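Local coordinates for hypothetical protein AGR_L_1239 (Agrobacterium tumefaciens str. C58, PDB 1VQS) that is of unknown function but belongs to the NIPSNAP family and adopts a ferredoxin-like fold of the dimeric alpha/beta-barrel clan, at residues Ile17-Leu22 against Glu62-Trp67; Glu48-Phe53 against Ile66-Ser71. All coordinates share one frame; numbering follows the deposited sequence.

How the interactions relate
Both contacts are antiparallel pairings made by strand 62-69, which has strand 14-22 along one edge (interaction 1) and strand 48-55 along the other (interaction 2), their centres about 11 Å apart. Interaction 1 is buried, an inner pair of the sheet in regular register, and Arg18, Tyr20, His65 and Trp67 form a polar network on one face. Interaction 2 is less completely buried, with Glu48 exposed and Leu49 and Val50 partly so; a water joins its backbones, a bulge shifts its register and its side-chain contacts are apolar. Ile66 and Trp67 serve both, and the probable Phe53 N to Val64 O bond carries the ladder of interaction 2 on to a residue of interaction 1. Each also reaches the second subunit.

Interaction 1. Residues Ile17-Leu22 against Glu62-Trp67; sequences IRTYRL and EIVHIW
Ile17, Val64 and Ile66 form the apolar centre on one face of this antiparallel strand pair. Ile17 CG2, anti to the backbone N, lies 3.8 Å from Val64 CG1, while its CG1 branch runs beside CG1 of Ile66; across the subunit interface, Met107 and Ile66 of the second subunit pack on this face. On the other face Leu22 reaches obliquely over CG1 of Ile63, and Tyr30 of helix 27-46 covers both.

Between the faces, two hydrogen-bonded pairs, Arg18 with His65 and Tyr20 with Ile63, set the register. The bond from Arg18 N to His65 O is the straightest (2.8 Å, 173° at the hydrogen).

His65 holds the polar edge. Its chi1 of 53° puts CG in the crowded position between backbone N and carbonyl carbon, bringing the ring in over the neighbouring strand: Arg18 CB lies over one face, 4.0 Å from the ring centroid, and the His65 ring makes an offset edge-to-face pair with Tyr20, its edge toward the Tyr20 face, planes at 75°. Trp67 NE1 donates to His65 ND1 (2.9 Å) close to both ring planes. Bent at chi3, Arg18 gives its NE hydrogen to Tyr20 OH (2.9 Å), which stands in the guanidinium plane, and NH1 forms a salt bridge with Glu16. Tyr20 OH also comes within 3.1 Å of His65 NE2.

Because ND1 accepts the indole hydrogen, it carries no proton itself, which is consistent with a neutral His65 protonated on NE2; the nearby guanidinium would probably disfavour a second proton.

Interaction 2. Residues Glu48-Phe53 against Ile66-Ser71; sequences ELVGYF and IWAFSS
A classic beta bulge interrupts the hairpin of strands 48-55 and 62-69, at one side of the ferredoxin-like sheet. Val50 and Gly51 both face Ile66, so the register shifts by one after the Leu49-Trp67 pair. Ile66 O takes Val50 N at 2.8 Å, the donor lying 26° above the carbonyl plane, and a weak second bond from Gly51 N at 3.4 Å. Ile66 N returns a bond to Gly51 O. The backbone of Val50, turned out of the extended conformation, makes the bulge and directs its side chain toward the other strand. Val50 CB meets Ile66 CG2 at 3.8 Å, and Val50 CG2, anti to the carbonyl carbon, reaches Ala68 CB. Phe53 CZ stands 3.9 Å from Gly51 CA, its ring close against the glycine and edge-on to Ile66 CD1.

On the face of Leu49 and Trp67, Leu49 is turned with CG anti to the backbone N (chi1 178°) and lays its branch across the indole. Leu49 CD1 stands 3.8 Å from the centroid of the six-membered ring of Trp67, 15° off its normal, with Leu49 CB over the same ring. Helix 27-46 also touches the Trp67 side chain, through Gln42, Lys43 and Leu46.

Beyond the bulge Ala68 N donates to Glu48 O, nearly along the carbonyl axis. Next to this bond a water accepts from Glu48 N at 2.9 Å and donates to Ala68 O at 2.7 Å.

Interaction 1. Residues Ile17-Leu22 against Glu62-Trp67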
# COMPACT_ATOMS: atom_id res chain seq x y z
N ILE B 17 -1.40 -19.78 0.73
CA ILE B 17 -1.36 -18.98 1.95
C ILE B 17 -2.49 -17.97 1.85
O ILE B 17 -2.54 -17.18 0.91
CB ILE B 17 -0.02 -18.26 2.10
CG1 ILE B 17 1.13 -19.29 2.13
CG2 ILE B 17 -0.02 -17.35 3.36
CD1 ILE B 17 2.51 -18.65 2.34
N ARG B 18 -3.43 -18.06 2.80
CA ARG B 18 -4.61 -17.19 2.87
C ARG B 18 -4.43 -16.24 4.05
O ARG B 18 -4.18 -16.69 5.16
CB ARG B 18 -5.87 -18.04 3.06
CG ARG B 18 -6.11 -18.99 1.92
CD ARG B 18 -7.38 -19.78 2.03
NE ARG B 18 -8.58 -18.95 1.95
CZ ARG B 18 -9.23 -18.64 0.83
NH1 ARG B 18 -8.78 -18.99 -0.36
NH2 ARG B 18 -10.34 -17.92 0.90
N THR B 19 -4.57 -14.94 3.80
CA THR B 19 -4.30 -13.93 4.80
C THR B 19 -5.55 -13.07 4.90
O THR B 19 -6.01 -12.50 3.91
CB THR B 19 -3.08 -13.06 4.41
OG1 THR B 19 -1.92 -13.91 4.25
CG2 THR B 19 -2.81 -12.04 5.50
N TYR B 20 -6.10 -12.96 6.12
CA TYR B 20 -7.32 -12.17 6.40
C TYR B 20 -6.99 -11.09 7.39
O TYR B 20 -6.32 -11.36 8.41
CB TYR B 20 -8.45 -13.02 7.01
CG TYR B 20 -8.85 -14.27 6.28
CD1 TYR B 20 -8.67 -14.38 4.92
CD2 TYR B 20 -9.48 -15.34 6.93
CE1 TYR B 20 -9.06 -15.51 4.22
CE2 TYR B 20 -9.87 -16.47 6.23
CZ TYR B 20 -9.66 -16.53 4.87
OH TYR B 20 -10.01 -17.66 4.11
N ARG B 21 -7.54 -9.90 7.14
CA ARG B 21 -7.60 -8.86 8.15
C ARG B 21 -8.99 -8.85 8.73
O ARG B 21 -9.96 -8.65 8.00
CB ARG B 21 -7.28 -7.48 7.58
CG ARG B 21 -7.18 -6.40 8.66
CD ARG B 21 -7.11 -5.02 8.04
NE ARG B 21 -8.43 -4.48 7.76
CZ ARG B 21 -8.68 -3.62 6.79
NH1 ARG B 21 -7.72 -3.23 5.98
NH2 ARG B 21 -9.89 -3.14 6.65
N LEU B 22 -9.11 -9.10 10.03
CA LEU B 22 -10.39 -9.09 10.68
C LEU B 22 -10.81 -7.71 11.18
O LEU B 22 -10.00 -6.82 11.39
CB LEU B 22 -10.43 -10.05 11.89
CG LEU B 22 -9.92 -11.47 11.66
CD1 LEU B 22 -10.24 -12.35 12.87
CD2 LEU B 22 -10.53 -12.08 10.42
N GLU B 62 -4.89 -10.12 12.38
CA GLU B 62 -4.62 -10.92 11.18
C GLU B 62 -4.70 -12.41 11.45
O GLU B 62 -4.21 -12.92 12.47
CB GLU B 62 -3.26 -10.57 10.60
CG GLU B 62 -2.97 -11.20 9.24
CD GLU B 62 -1.64 -10.77 8.66
OE1 GLU B 62 -0.61 -11.38 9.06
OE2 GLU B 62 -1.67 -9.86 7.83
N ILE B 63 -5.30 -13.11 10.49
CA ILE B 63 -5.31 -14.58 10.40
C ILE B 63 -4.50 -15.01 9.18
O ILE B 63 -4.67 -14.43 8.11
CB ILE B 63 -6.75 -15.11 10.29
CG1 ILE B 63 -7.55 -14.79 11.56
CG2 ILE B 63 -6.78 -16.63 10.03
CD1 ILE B 63 -7.09 -15.47 12.81
N VAL B 64 -3.64 -16.02 9.32
CA VAL B 64 -2.98 -16.64 8.17
C VAL B 64 -3.18 -18.12 8.26
O VAL B 64 -2.91 -18.72 9.30
CB VAL B 64 -1.50 -16.36 8.17
CG1 VAL B 64 -0.78 -17.24 7.11
CG2 VAL B 64 -1.23 -14.90 7.89
N HIS B 65 -3.71 -18.73 7.21
CA HIS B 65 -3.78 -20.18 7.19
C HIS B 65 -3.24 -20.70 5.87
O HIS B 65 -3.30 -20.01 4.86
CB HIS B 65 -5.16 -20.75 7.57
CG HIS B 65 -6.34 -20.22 6.81
ND1 HIS B 65 -7.11 -21.00 5.96
CD2 HIS B 65 -6.94 -19.01 6.86
CE1 HIS B 65 -8.11 -20.28 5.50
NE2 HIS B 65 -8.03 -19.07 6.02
N ILE B 66 -2.64 -21.89 5.95
CA ILE B 66 -1.89 -22.47 4.87
C ILE B 66 -2.38 -23.88 4.62
O ILE B 66 -2.55 -24.68 5.55
CB ILE B 66 -0.43 -22.52 5.24
CG1 ILE B 66 0.07 -21.14 5.67
CG2 ILE B 66 0.36 -23.10 4.10
CD1 ILE B 66 1.54 -21.07 5.95
N TRP B 67 -2.58 -24.20 3.33
CA TRP B 67 -3.07 -25.49 2.89
C TRP B 67 -2.12 -26.02 1.83
O TRP B 67 -1.58 -25.22 1.05
CB TRP B 67 -4.46 -25.33 2.26
CG TRP B 67 -5.47 -24.85 3.23
CD1 TRP B 67 -5.72 -23.53 3.57
CD2 TRP B 67 -6.34 -25.64 4.06
NE1 TRP B 67 -6.69 -23.48 4.54
CE2 TRP B 67 -7.10 -24.75 4.83
CE3 TRP B 67 -6.56 -27.02 4.18
CZ2 TRP B 67 -8.07 -25.19 5.74
CZ3 TRP B 67 -7.54 -27.45 5.09
CH2 TRP B 67 -8.28 -26.52 5.84

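Interaction 2. Residues Glu48-Phe53 against Ile66-Ser71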
# COMPACT_ATOMS: atom_id res chain seq x y z
N GLU B 48 -5.31 -31.12 3.36
CA GLU B 48 -4.12 -30.99 4.19
C GLU B 48 -3.92 -29.56 4.68
O GLU B 48 -3.32 -28.73 4.01
CB GLU B 48 -2.88 -31.50 3.41
CG GLU B 48 -2.98 -33.00 3.08
CD GLU B 48 -1.64 -33.63 2.69
OE1 GLU B 48 -0.61 -33.33 3.33
OE2 GLU B 48 -1.64 -34.47 1.77
N LEU B 49 -4.45 -29.28 5.87
CA LEU B 49 -4.14 -28.04 6.58
C LEU B 49 -2.71 -28.12 7.08
O LEU B 49 -2.35 -29.07 7.77
CB LEU B 49 -5.07 -27.87 7.77
CG LEU B 49 -4.84 -26.65 8.65
CD1 LEU B 49 -5.03 -25.35 7.90
CD2 LEU B 49 -5.76 -26.72 9.90
N VAL B 50 -1.94 -27.09 6.77
CA VAL B 50 -0.52 -27.01 7.14
C VAL B 50 -0.33 -26.23 8.44
O VAL B 50 0.37 -26.68 9.35
CB VAL B 50 0.27 -26.36 5.99
CG1 VAL B 50 1.69 -26.09 6.41
CG2 VAL B 50 0.28 -27.27 4.76
N GLY B 51 -0.97 -25.09 8.52
CA GLY B 51 -0.84 -24.27 9.71
C GLY B 51 -1.94 -23.23 9.76
O GLY B 51 -2.52 -22.89 8.73
N TYR B 52 -2.24 -22.75 10.96
CA TYR B 52 -3.32 -21.80 11.14
C TYR B 52 -2.90 -20.87 12.27
O TYR B 52 -2.78 -21.30 13.41
CB TYR B 52 -4.61 -22.55 11.48
CG TYR B 52 -5.89 -21.84 11.04
CD1 TYR B 52 -6.29 -20.64 11.62
CD2 TYR B 52 -6.73 -22.41 10.09
CE1 TYR B 52 -7.47 -19.99 11.22
CE2 TYR B 52 -7.91 -21.77 9.68
CZ TYR B 52 -8.28 -20.56 10.25
OH TYR B 52 -9.46 -19.90 9.89
N PHE B 53 -2.72 -19.58 11.96
CA PHE B 53 -2.04 -18.64 12.85
C PHE B 53 -2.83 -17.35 13.00
O PHE B 53 -3.61 -16.97 12.14
CB PHE B 53 -0.65 -18.27 12.31
CG PHE B 53 0.17 -19.46 11.89
CD1 PHE B 53 0.79 -20.24 12.84
CD2 PHE B 53 0.31 -19.83 10.57
CE1 PHE B 53 1.55 -21.34 12.48
CE2 PHE B 53 1.08 -20.97 10.21
CZ PHE B 53 1.69 -21.70 11.17
N ILE B 66 -2.64 -21.89 5.95
CA ILE B 66 -1.89 -22.47 4.87
C ILE B 66 -2.38 -23.88 4.62
O ILE B 66 -2.55 -24.68 5.55
CB ILE B 66 -0.43 -22.52 5.24
CG1 ILE B 66 0.07 -21.14 5.67
CG2 ILE B 66 0.36 -23.10 4.10
CD1 ILE B 66 1.54 -21.07 5.95
N TRP B 67 -2.58 -24.20 3.33
CA TRP B 67 -3.07 -25.49 2.89
C TRP B 67 -2.12 -26.02 1.83
O TRP B 67 -1.58 -25.22 1.05
CB TRP B 67 -4.46 -25.33 2.26
CG TRP B 67 -5.47 -24.85 3.23
CD1 TRP B 67 -5.72 -23.53 3.57
CD2 TRP B 67 -6.34 -25.64 4.06
NE1 TRP B 67 -6.69 -23.48 4.54
CE2 TRP B 67 -7.10 -24.75 4.83
CE3 TRP B 67 -6.56 -27.02 4.18
CZ2 TRP B 67 -8.07 -25.19 5.74
CZ3 TRP B 67 -7.54 -27.45 5.09
CH2 TRP B 67 -8.28 -26.52 5.84
N ALA B 68 -1.95 -27.34 1.75
CA ALA B 68 -1.10 -28.00 0.73
C ALA B 68 -1.98 -28.77 -0.23
O ALA B 68 -2.91 -29.45 0.22
CB ALA B 68 -0.15 -28.98 1.38
N PHE B 69 -1.67 -28.67 -1.53
CA PHE B 69 -2.40 -29.37 -2.60
C PHE B 69 -1.45 -30.05 -3.56
O PHE B 69 -0.36 -29.52 -3.83
CB PHE B 69 -3.25 -28.37 -3.39
CG PHE B 69 -4.28 -27.66 -2.56
CD1 PHE B 69 -5.44 -28.32 -2.22
CD2 PHE B 69 -4.11 -26.36 -2.13
CE1 PHE B 69 -6.41 -27.69 -1.44
CE2 PHE B 69 -5.07 -25.74 -1.35
CZ PHE B 69 -6.23 -26.40 -1.02
N SER B 70 -1.84 -31.19 -4.12
CA SER B 70 -0.96 -31.89 -5.04
C SER B 70 -0.96 -31.27 -6.44
O SER B 70 -0.01 -31.46 -7.21
CB SER B 70 -1.33 -33.37 -5.16
OG SER B 70 -2.70 -33.49 -5.45
N SER B 71 -2.04 -30.55 -6.75
CA SER B 71 -2.15 -29.81 -7.99
C SER B 71 -3.18 -28.74 -7.86
O SER B 71 -4.05 -28.83 -6.99
CB SER B 71 -2.54 -30.72 -9.15
OG SER B 71 -3.88 -31.17 -9.09
O HOH W 1 -5.12 -30.92 0.44